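PDB 4UPK: phosphonate monoester hydrolase from Ruegeria pomeroyi, which belongs to the sulfatase family of the alkaline phosphatase clan, hydrolases built around a large mixed beta sheet flanked by helices, and forms an assembly of four chains. Local coordinates for residues A115-K120 with E405-V410; S88-Q93 with F152-F157; A121-L126 with D400-E405. One frame throughout, in Å; residues are numbered along the deposited sequence.

In the fold
The three contacts gather round helix 114-120 on one side of the chain's centre. Contacts 1 and 3 are neighbours, their centres about 8 Å apart; they share Glu405, and helix 114-120 runs on through Ala121 toward strand 125-127, with Met118 O probably hydrogen-bonded to Tyr123 N at 3.0 Å. Contact 2 is deeper, about 13 Å from the centre of the chain, against about 21 and 23 Å for contacts 1 and 3. It joins contact 1 through a probable hydrogen bond of 2.8 Å from Arg119 NE to Gly156 O, and meets contact 3 where Phe157 packs on Pro125. Contacts 1 and 3 also touch the second subunit.

Contact 1: residues A115-K120 with E405-V410; sequences ATEMRK and EIPNAV
Glu117, on helix 114-120, lays its carboxylate end against the ring of Pro407, in the loop that follows helix 394-402; this is helix-to-loop packing on the flank of the alpha/beta core. Glu405, the first residue of 405-410, brings its backbone O to 4.5 Å from Glu117 OE1, a loose approach. At Ile406 the backbone CA atoms of the two segments come nearest, paired with Glu117, but the Ile406 side chain starts off away from the helix. Pro407 makes the real contact. Its CG lies 3.6 Å from Glu117 OE1 and 3.8 Å from Glu117 CG, so the ring corner meets both the methylene and the carboxylate in van der Waals fashion, the two side chains arriving from opposite directions. Pro407 also starts a type I turn, closed by Val410 N to Pro407 O at 3.3 Å. Within it, Asn408 is hydrogen-bonded to Gln534 O and Arg536 N, which ties the turn to the end of the chain, while Ala409 packs on Gln93. Val410 then rests on Met395 of helix 394-402, a residue that Glu117 touches as well. A bend at chi2 (-38°) folds the Glu117 chain back toward its own helix. The carboxylate there, which is buried, is probably stabilised by a salt bridge one turn on: Lys120 NZ reaches the syn lone pair of Glu117 OE1 at 2.9 Å.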
loop_
_atom_site.group_PDB
_atom_site.type_symbol
_atom_site.label_atom_id
_atom_site.label_comp_id
_atom_site.label_asym_id
_atom_site.label_seq_id
_atom_site.Cartn_x
_atom_site.Cartn_y
_atom_site.Cartn_z
ATOM N N ALA A 115 17.245 4.053 9.060
ATOM C CA ALA A 115 16.170 4.576 9.908
ATOM C C ALA A 115 14.997 3.589 10.054
ATOM O O ALA A 115 14.568 3.312 11.177
ATOM C CB ALA A 115 15.690 5.926 9.395
ATOM N N THR A 116 14.511 3.023 8.927
ATOM C CA THR A 116 13.416 2.042 8.927
ATOM C C THR A 116 13.789 0.794 9.731
ATOM O O THR A 116 12.968 0.283 10.494
ATOM C CB THR A 116 12.981 1.683 7.502
ATOM O OG1 THR A 116 14.099 1.176 6.771
ATOM C CG2 THR A 116 12.335 2.857 6.767
ATOM N N GLU A 117 15.039 0.332 9.580
ATOM C CA GLU A 117 15.550 -0.841 10.279
ATOM C C GLU A 117 15.801 -0.575 11.758
ATOM O O GLU A 117 15.496 -1.446 12.567
ATOM C CB GLU A 117 16.752 -1.463 9.552
ATOM C CG GLU A 117 16.465 -1.958 8.140
ATOM C CD GLU A 117 15.122 -2.610 7.876
ATOM O OE1 GLU A 117 14.940 -3.788 8.264
ATOM O OE2 GLU A 117 14.252 -1.940 7.271
ATOM N N MET A 118 16.295 0.637 12.116
ATOM C CA MET A 118 16.492 1.063 13.505
ATOM C C MET A 118 15.156 1.250 14.219
ATOM O O MET A 118 15.092 1.015 15.422
ATOM C CB MET A 118 17.354 2.335 13.616
ATOM C CG MET A 118 18.852 2.086 13.373
ATOM S SD MET A 118 19.684 1.113 14.654
ATOM C CE MET A 118 20.025 2.370 15.864
ATOM N N ARG A 119 14.083 1.628 13.483
ATOM C CA ARG A 119 12.724 1.768 14.024
ATOM C C ARG A 119 12.165 0.415 14.478
ATOM O O ARG A 119 11.423 0.352 15.472
ATOM C CB ARG A 119 11.785 2.423 13.009
ATOM C CG ARG A 119 11.946 3.933 12.944
ATOM C CD ARG A 119 10.696 4.562 12.389
ATOM N NE ARG A 119 10.784 6.017 12.401
ATOM C CZ ARG A 119 9.820 6.830 12.819
ATOM N NH1 ARG A 119 8.686 6.334 13.307
ATOM N NH2 ARG A 119 9.986 8.143 12.768
ATOM N N LYS A 120 12.552 -0.666 13.753
ATOM C CA LYS A 120 12.210 -2.058 14.081
ATOM C C LYS A 120 12.894 -2.486 15.396
ATOM O O LYS A 120 12.333 -3.279 16.147
ATOM C CB LYS A 120 12.587 -3.014 12.937
ATOM C CG LYS A 120 11.811 -2.787 11.640
ATOM C CD LYS A 120 12.251 -3.770 10.572
ATOM C CE LYS A 120 11.547 -3.526 9.262
ATOM N NZ LYS A 120 12.112 -4.343 8.153
ATOM N N GLU A 405 18.296 -7.435 12.662
ATOM C CA GLU A 405 18.456 -8.188 11.419
ATOM C C GLU A 405 18.852 -7.264 10.277
ATOM O O GLU A 405 18.249 -6.198 10.101
ATOM C CB GLU A 405 17.147 -8.917 11.065
ATOM C CG GLU A 405 17.288 -9.940 9.947
ATOM C CD GLU A 405 16.023 -10.651 9.505
ATOM O OE1 GLU A 405 15.008 -10.606 10.239
ATOM O OE2 GLU A 405 16.055 -11.275 8.421
ATOM N N ILE A 406 19.893 -7.659 9.525
ATOM C CA ILE A 406 20.326 -6.889 8.370
ATOM C C ILE A 406 19.531 -7.439 7.169
ATOM O O ILE A 406 19.613 -8.641 6.889
ATOM C CB ILE A 406 21.870 -6.920 8.117
ATOM C CG1 ILE A 406 22.692 -6.532 9.379
ATOM C CG2 ILE A 406 22.236 -6.044 6.906
ATOM C CD1 ILE A 406 24.134 -7.038 9.381
ATOM N N PRO A 407 18.773 -6.583 6.436
ATOM C CA PRO A 407 18.076 -7.071 5.234
ATOM C C PRO A 407 19.060 -7.615 4.176
ATOM O O PRO A 407 20.205 -7.148 4.100
ATOM C CB PRO A 407 17.369 -5.801 4.707
ATOM C CG PRO A 407 17.327 -4.880 5.823
ATOM C CD PRO A 407 18.550 -5.137 6.625
ATOM N N ASN A 408 18.601 -8.599 3.352
ATOM C CA ASN A 408 19.379 -9.197 2.259
ATOM C C ASN A 408 19.686 -8.167 1.148
ATOM O O ASN A 408 20.699 -8.310 0.459
ATOM C CB ASN A 408 18.662 -10.421 1.675
ATOM C CG ASN A 408 18.835 -11.699 2.463
ATOM O OD1 ASN A 408 19.659 -11.814 3.378
ATOM N ND2 ASN A 408 18.085 -12.720 2.075
ATOM N N ALA A 409 18.839 -7.122 0.999
ATOM C CA ALA A 409 19.033 -6.023 0.039
ATOM C C ALA A 409 20.381 -5.287 0.251
ATOM O O ALA A 409 20.940 -4.744 -0.699
ATOM C CB ALA A 409 17.884 -5.027 0.154
ATOM N N VAL A 410 20.895 -5.291 1.493
ATOM C CA VAL A 410 22.149 -4.643 1.866
ATOM C C VAL A 410 23.352 -5.371 1.256
ATOM O O VAL A 410 23.614 -6.544 1.563
ATOM C CB VAL A 410 22.255 -4.414 3.410
ATOM C CG1 VAL A 410 23.626 -3.900 3.826
ATOM C CG2 VAL A 410 21.162 -3.470 3.903
#

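Contact 2: residues S88-Q93 with F152-F157; sequences SILTGQ and FPMRGF
Leu90, in the last turn of helix 82-91, packs against both the thioether of Met154 and the ring of Phe157, two residues of the loop that enters strand 158-162. Its CB already touches Met154, with SD and CE both 3.7 Å away. Chi1 (-58°) sets CG anti to the carbonyl carbon; from there the two methyls part, chi2 being near 170°. CD1 stays on the thioether, 3.8 Å from Met154 SD. CD2 turns to the aromatic ring instead and comes within 4.1 Å of Phe157 CZ, approaching obliquely. Leu90 and Met154 run antiparallel, flank against flank, and the Met154 chain, extended as far as SD, bends at chi3 (-102°). Beyond that bend its CE also reaches Thr91, lying 4.2 Å from Thr91 CG2; the hydroxyl of the same threonine is hydrogen-bonded to Ala87 O one helical turn back.

Met154 and Phe157 can both serve Leu90 because a type II beta turn joins them, closed by Phe157 N to Met154 O at 3.1 Å. Gly156 takes the positive phi of this turn, and Met154 O lies in plane at the edge of the Phe157 ring. Elsewhere that ring meets His236 and packs on Ile114, continuing the apolar layer. The helix end itself carries a family hallmark: Thr91 and Gly92 close the sulfatase signature C-X-P-X-R-X4-T-G, so this packing seats the signature helix of the sulfatase fold against the loop leading into the central sheet.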
loop_
_atom_site.group_PDB
_atom_site.type_symbol
_atom_site.label_atom_id
_atom_site.label_comp_id
_atom_site.label_asym_id
_atom_site.label_seq_id
_atom_site.Cartn_x
_atom_site.Cartn_y
_atom_site.Cartn_z
ATOM N N SER A 88 23.517 5.401 -0.848
ATOM C CA SER A 88 24.342 4.205 -0.621
ATOM C C SER A 88 24.696 3.982 0.837
ATOM O O SER A 88 24.649 2.853 1.301
ATOM C CB SER A 88 25.627 4.298 -1.448
ATOM O OG SER A 88 25.421 3.915 -2.796
ATOM N N ILE A 89 25.093 5.042 1.547
ATOM C CA ILE A 89 25.444 5.028 2.975
ATOM C C ILE A 89 24.225 4.666 3.830
ATOM O O ILE A 89 24.317 3.807 4.726
ATOM C CB ILE A 89 26.089 6.390 3.380
ATOM C CG1 ILE A 89 27.511 6.489 2.789
ATOM C CG2 ILE A 89 26.101 6.617 4.913
ATOM C CD1 ILE A 89 28.188 7.961 2.751
ATOM N N LEU A 90 23.084 5.329 3.544
ATOM C CA LEU A 90 21.857 5.119 4.298
ATOM C C LEU A 90 21.090 3.848 3.966
ATOM O O LEU A 90 20.294 3.415 4.796
ATOM C CB LEU A 90 20.945 6.353 4.257
ATOM C CG LEU A 90 21.519 7.679 4.782
ATOM C CD1 LEU A 90 20.604 8.840 4.444
ATOM C CD2 LEU A 90 21.851 7.618 6.265
ATOM N N THR A 91 21.318 3.243 2.783
ATOM C CA THR A 91 20.646 1.983 2.378
ATOM C C THR A 91 21.567 0.764 2.445
ATOM O O THR A 91 21.063 -0.357 2.466
ATOM C CB THR A 91 20.013 2.054 0.969
ATOM O OG1 THR A 91 21.040 2.171 -0.022
ATOM C CG2 THR A 91 18.956 3.151 0.829
ATOM N N GLY A 92 22.885 0.974 2.449
ATOM C CA GLY A 92 23.844 -0.130 2.471
ATOM C C GLY A 92 23.959 -0.868 1.144
ATOM O O GLY A 92 24.520 -1.969 1.090
ATOM N N GLN A 93 23.462 -0.244 0.048
ATOM C CA GLN A 93 23.463 -0.818 -1.306
ATOM C C GLN A 93 24.304 -0.006 -2.277
ATOM O O GLN A 93 24.412 1.210 -2.137
ATOM C CB GLN A 93 22.030 -0.862 -1.884
ATOM C CG GLN A 93 20.996 -1.595 -1.058
ATOM C CD GLN A 93 19.642 -1.615 -1.725
ATOM O OE1 GLN A 93 19.497 -1.442 -2.933
ATOM N NE2 GLN A 93 18.617 -1.897 -0.958
ATOM N N PHE A 152 15.216 16.574 0.595
ATOM C CA PHE A 152 14.169 16.100 1.499
ATOM C C PHE A 152 14.596 14.930 2.432
ATOM O O PHE A 152 15.297 14.027 1.957
ATOM C CB PHE A 152 12.891 15.762 0.708
ATOM C CG PHE A 152 11.641 15.901 1.543
ATOM C CD1 PHE A 152 11.101 17.155 1.810
ATOM C CD2 PHE A 152 11.046 14.784 2.125
ATOM C CE1 PHE A 152 9.976 17.290 2.629
ATOM C CE2 PHE A 152 9.936 14.918 2.960
ATOM C CZ PHE A 152 9.396 16.169 3.198
ATOM N N PRO A 153 14.200 14.939 3.751
ATOM C CA PRO A 153 14.583 13.827 4.644
ATOM C C PRO A 153 13.972 12.467 4.289
ATOM O O PRO A 153 12.791 12.351 3.949
ATOM C CB PRO A 153 14.151 14.307 6.031
ATOM C CG PRO A 153 13.051 15.269 5.766
ATOM C CD PRO A 153 13.407 15.955 4.482
ATOM N N MET A 154 14.811 11.437 4.408
ATOM C CA MET A 154 14.526 10.039 4.147
ATOM C C MET A 154 13.478 9.496 5.128
ATOM O O MET A 154 13.499 9.827 6.316
ATOM C CB MET A 154 15.836 9.241 4.269
ATOM C CG MET A 154 15.733 7.797 3.879
ATOM S SD MET A 154 17.345 6.993 4.015
ATOM C CE MET A 154 17.835 6.949 2.329
ATOM N N ARG A 155 12.570 8.650 4.598
ATOM C CA ARG A 155 11.517 7.917 5.285
ATOM C C ARG A 155 12.112 7.182 6.499
ATOM O O ARG A 155 13.097 6.443 6.357
ATOM C CB ARG A 155 10.907 6.895 4.302
ATOM C CG ARG A 155 9.811 6.019 4.884
ATOM C CD ARG A 155 9.521 4.797 4.041
ATOM N NE ARG A 155 8.471 3.996 4.672
ATOM C CZ ARG A 155 7.867 2.953 4.111
ATOM N NH1 ARG A 155 8.204 2.560 2.887
ATOM N NH2 ARG A 155 6.914 2.300 4.765
ATOM N N GLY A 156 11.511 7.406 7.669
ATOM C CA GLY A 156 11.954 6.794 8.911
ATOM C C GLY A 156 12.672 7.767 9.820
ATOM O O GLY A 156 12.612 7.620 11.040
ATOM N N PHE A 157 13.360 8.773 9.242
ATOM C CA PHE A 157 14.078 9.780 10.022
ATOM C C PHE A 157 13.137 10.790 10.620
ATOM O O PHE A 157 12.222 11.277 9.949
ATOM C CB PHE A 157 15.175 10.487 9.199
ATOM C CG PHE A 157 16.494 9.754 9.122
ATOM C CD1 PHE A 157 17.387 9.776 10.190
ATOM C CD2 PHE A 157 16.845 9.040 7.985
ATOM C CE1 PHE A 157 18.606 9.082 10.130
ATOM C CE2 PHE A 157 18.066 8.349 7.920
ATOM C CZ PHE A 157 18.941 8.380 8.993
#

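Contact 3: residues A121-L126 with D400-E405; sequences AGYLPL and DWVGQE
The hydroxyl of Tyr123 is held by a hydrogen bond to Ser34 O while the ring beside it lies against Val402, at the end of helix 394-402. Val402 CG1 is 3.9 Å from Tyr123 OH and 4.1 Å from Tyr123 CE1, so one methyl touches the phenol end of the ring obliquely. This branch stands anti to the carbonyl carbon of Val402 (chi1 -54°); the other, CG2, makes a looser contact of 4.4 Å with Ala121 CB. The same alanine methyl sits in plane at the edge of the Tyr123 ring.

Gln404 supplies the second patch. A bend at chi2 (58°) brings its amide oxygen up beside Ala121, where Gln404 OE1 stands 3.5 Å from Ala121 CB. It is equally near the backbone N of Ala121, but the angle is too poor for a hydrogen bond. Both segments turn here in the same way: Gly122 and Gly403 each close a helix with a Schellman motif at positive phi, and Gly403 N bonds to Asp400 O at 3.0 Å. Two helix ends therefore meet through the residues flanking their terminal glycines. What binds 121-126 to 400-405 is apolar packing with one amide laid alongside, while the stronger polar ties, Tyr123 to Ser34 and Asp400 to Arg416 and Ser414, anchor each side to other parts of the chain.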
loop_
_atom_site.group_PDB
_atom_site.type_symbol
_atom_site.label_atom_id
_atom_site.label_comp_id
_atom_site.label_asym_id
_atom_site.label_seq_id
_atom_site.Cartn_x
_atom_site.Cartn_y
_atom_site.Cartn_z
ATOM N N ALA A 121 14.075 -1.903 15.691
ATOM C CA ALA A 121 14.856 -2.114 16.913
ATOM C C ALA A 121 14.364 -1.217 18.096
ATOM O O ALA A 121 14.901 -1.313 19.206
ATOM C CB ALA A 121 16.340 -1.883 16.633
ATOM N N GLY A 122 13.336 -0.390 17.843
ATOM C CA GLY A 122 12.703 0.472 18.838
ATOM C C GLY A 122 13.280 1.868 18.961
ATOM O O GLY A 122 12.922 2.611 19.877
ATOM N N TYR A 123 14.171 2.242 18.039
ATOM C CA TYR A 123 14.811 3.555 18.020
ATOM C C TYR A 123 14.025 4.591 17.231
ATOM O O TYR A 123 13.432 4.273 16.194
ATOM C CB TYR A 123 16.209 3.460 17.403
ATOM C CG TYR A 123 17.243 2.781 18.275
ATOM C CD1 TYR A 123 17.453 1.410 18.200
ATOM C CD2 TYR A 123 18.063 3.521 19.122
ATOM C CE1 TYR A 123 18.426 0.781 18.983
ATOM C CE2 TYR A 123 19.027 2.903 19.919
ATOM C CZ TYR A 123 19.202 1.532 19.846
ATOM O OH TYR A 123 20.176 0.934 20.597
ATOM N N LEU A 124 14.060 5.849 17.706
ATOM C CA LEU A 124 13.501 6.967 16.962
ATOM C C LEU A 124 14.729 7.642 16.340
ATOM O O LEU A 124 15.533 8.221 17.075
ATOM C CB LEU A 124 12.698 7.948 17.843
ATOM C CG LEU A 124 12.075 9.156 17.103
ATOM C CD1 LEU A 124 10.882 8.746 16.265
ATOM C CD2 LEU A 124 11.647 10.221 18.059
ATOM N N PRO A 125 14.943 7.505 15.006
ATOM C CA PRO A 125 16.134 8.107 14.387
ATOM C C PRO A 125 16.045 9.633 14.360
ATOM O O PRO A 125 15.220 10.204 13.646
ATOM C CB PRO A 125 16.179 7.463 12.986
ATOM C CG PRO A 125 15.145 6.380 13.005
ATOM C CD PRO A 125 14.127 6.813 13.998
ATOM N N LEU A 126 16.864 10.296 15.175
ATOM C CA LEU A 126 16.847 11.761 15.271
ATOM C C LEU A 126 17.763 12.373 14.234
ATOM O O LEU A 126 18.946 12.015 14.172
ATOM C CB LEU A 126 17.231 12.219 16.681
ATOM C CG LEU A 126 16.445 11.575 17.841
ATOM C CD1 LEU A 126 17.141 11.794 19.156
ATOM C CD2 LEU A 126 15.008 12.057 17.882
ATOM N N ASP A 400 24.092 -4.645 13.191
ATOM C CA ASP A 400 24.764 -5.759 13.850
ATOM C C ASP A 400 24.964 -5.409 15.332
ATOM O O ASP A 400 24.495 -6.149 16.200
ATOM C CB ASP A 400 26.107 -6.038 13.143
ATOM C CG ASP A 400 26.956 -7.178 13.672
ATOM O OD1 ASP A 400 26.507 -7.872 14.611
ATOM O OD2 ASP A 400 28.078 -7.375 13.145
ATOM N N TRP A 401 25.588 -4.235 15.610
ATOM C CA TRP A 401 25.874 -3.745 16.955
ATOM C C TRP A 401 24.630 -3.599 17.858
ATOM O O TRP A 401 24.716 -3.929 19.040
ATOM C CB TRP A 401 26.714 -2.462 16.891
ATOM C CG TRP A 401 27.234 -2.017 18.220
ATOM C CD1 TRP A 401 28.388 -2.420 18.829
ATOM C CD2 TRP A 401 26.622 -1.065 19.104
ATOM N NE1 TRP A 401 28.535 -1.773 20.036
ATOM C CE2 TRP A 401 27.454 -0.952 20.240
ATOM C CE3 TRP A 401 25.433 -0.313 19.057
ATOM C CZ2 TRP A 401 27.153 -0.093 21.308
ATOM C CZ3 TRP A 401 25.136 0.536 20.114
ATOM C CH2 TRP A 401 25.991 0.643 21.223
ATOM N N VAL A 402 23.481 -3.160 17.309
ATOM C CA VAL A 402 22.228 -3.028 18.063
ATOM C C VAL A 402 21.483 -4.383 18.179
ATOM O O VAL A 402 20.546 -4.518 18.984
ATOM C CB VAL A 402 21.299 -1.870 17.567
ATOM C CG1 VAL A 402 22.036 -0.541 17.527
ATOM C CG2 VAL A 402 20.675 -2.174 16.204
ATOM N N GLY A 403 21.898 -5.357 17.364
ATOM C CA GLY A 403 21.315 -6.693 17.334
ATOM C C GLY A 403 20.057 -6.787 16.497
ATOM O O GLY A 403 19.167 -7.577 16.811
ATOM N N GLN A 404 19.970 -5.970 15.433
ATOM C CA GLN A 404 18.836 -5.922 14.511
ATOM C C GLN A 404 19.217 -6.615 13.208
ATOM O O GLN A 404 20.330 -6.408 12.713
ATOM C CB GLN A 404 18.413 -4.458 14.258
ATOM C CG GLN A 404 17.190 -4.272 13.365
ATOM C CD GLN A 404 15.929 -4.955 13.871
ATOM O OE1 GLN A 404 15.602 -4.938 15.068
ATOM N NE2 GLN A 404 15.164 -5.546 12.953
ATOM N N GLU A 405 18.296 -7.435 12.662
ATOM C CA GLU A 405 18.456 -8.188 11.419
ATOM C C GLU A 405 18.852 -7.264 10.277
ATOM O O GLU A 405 18.249 -6.198 10.101
ATOM C CB GLU A 405 17.147 -8.917 11.065
ATOM C CG GLU A 405 17.288 -9.940 9.947
ATOM C CD GLU A 405 16.023 -10.651 9.505
ATOM O OE1 GLU A 405 15.008 -10.606 10.239
ATOM O OE2 GLU A 405 16.055 -11.275 8.421
#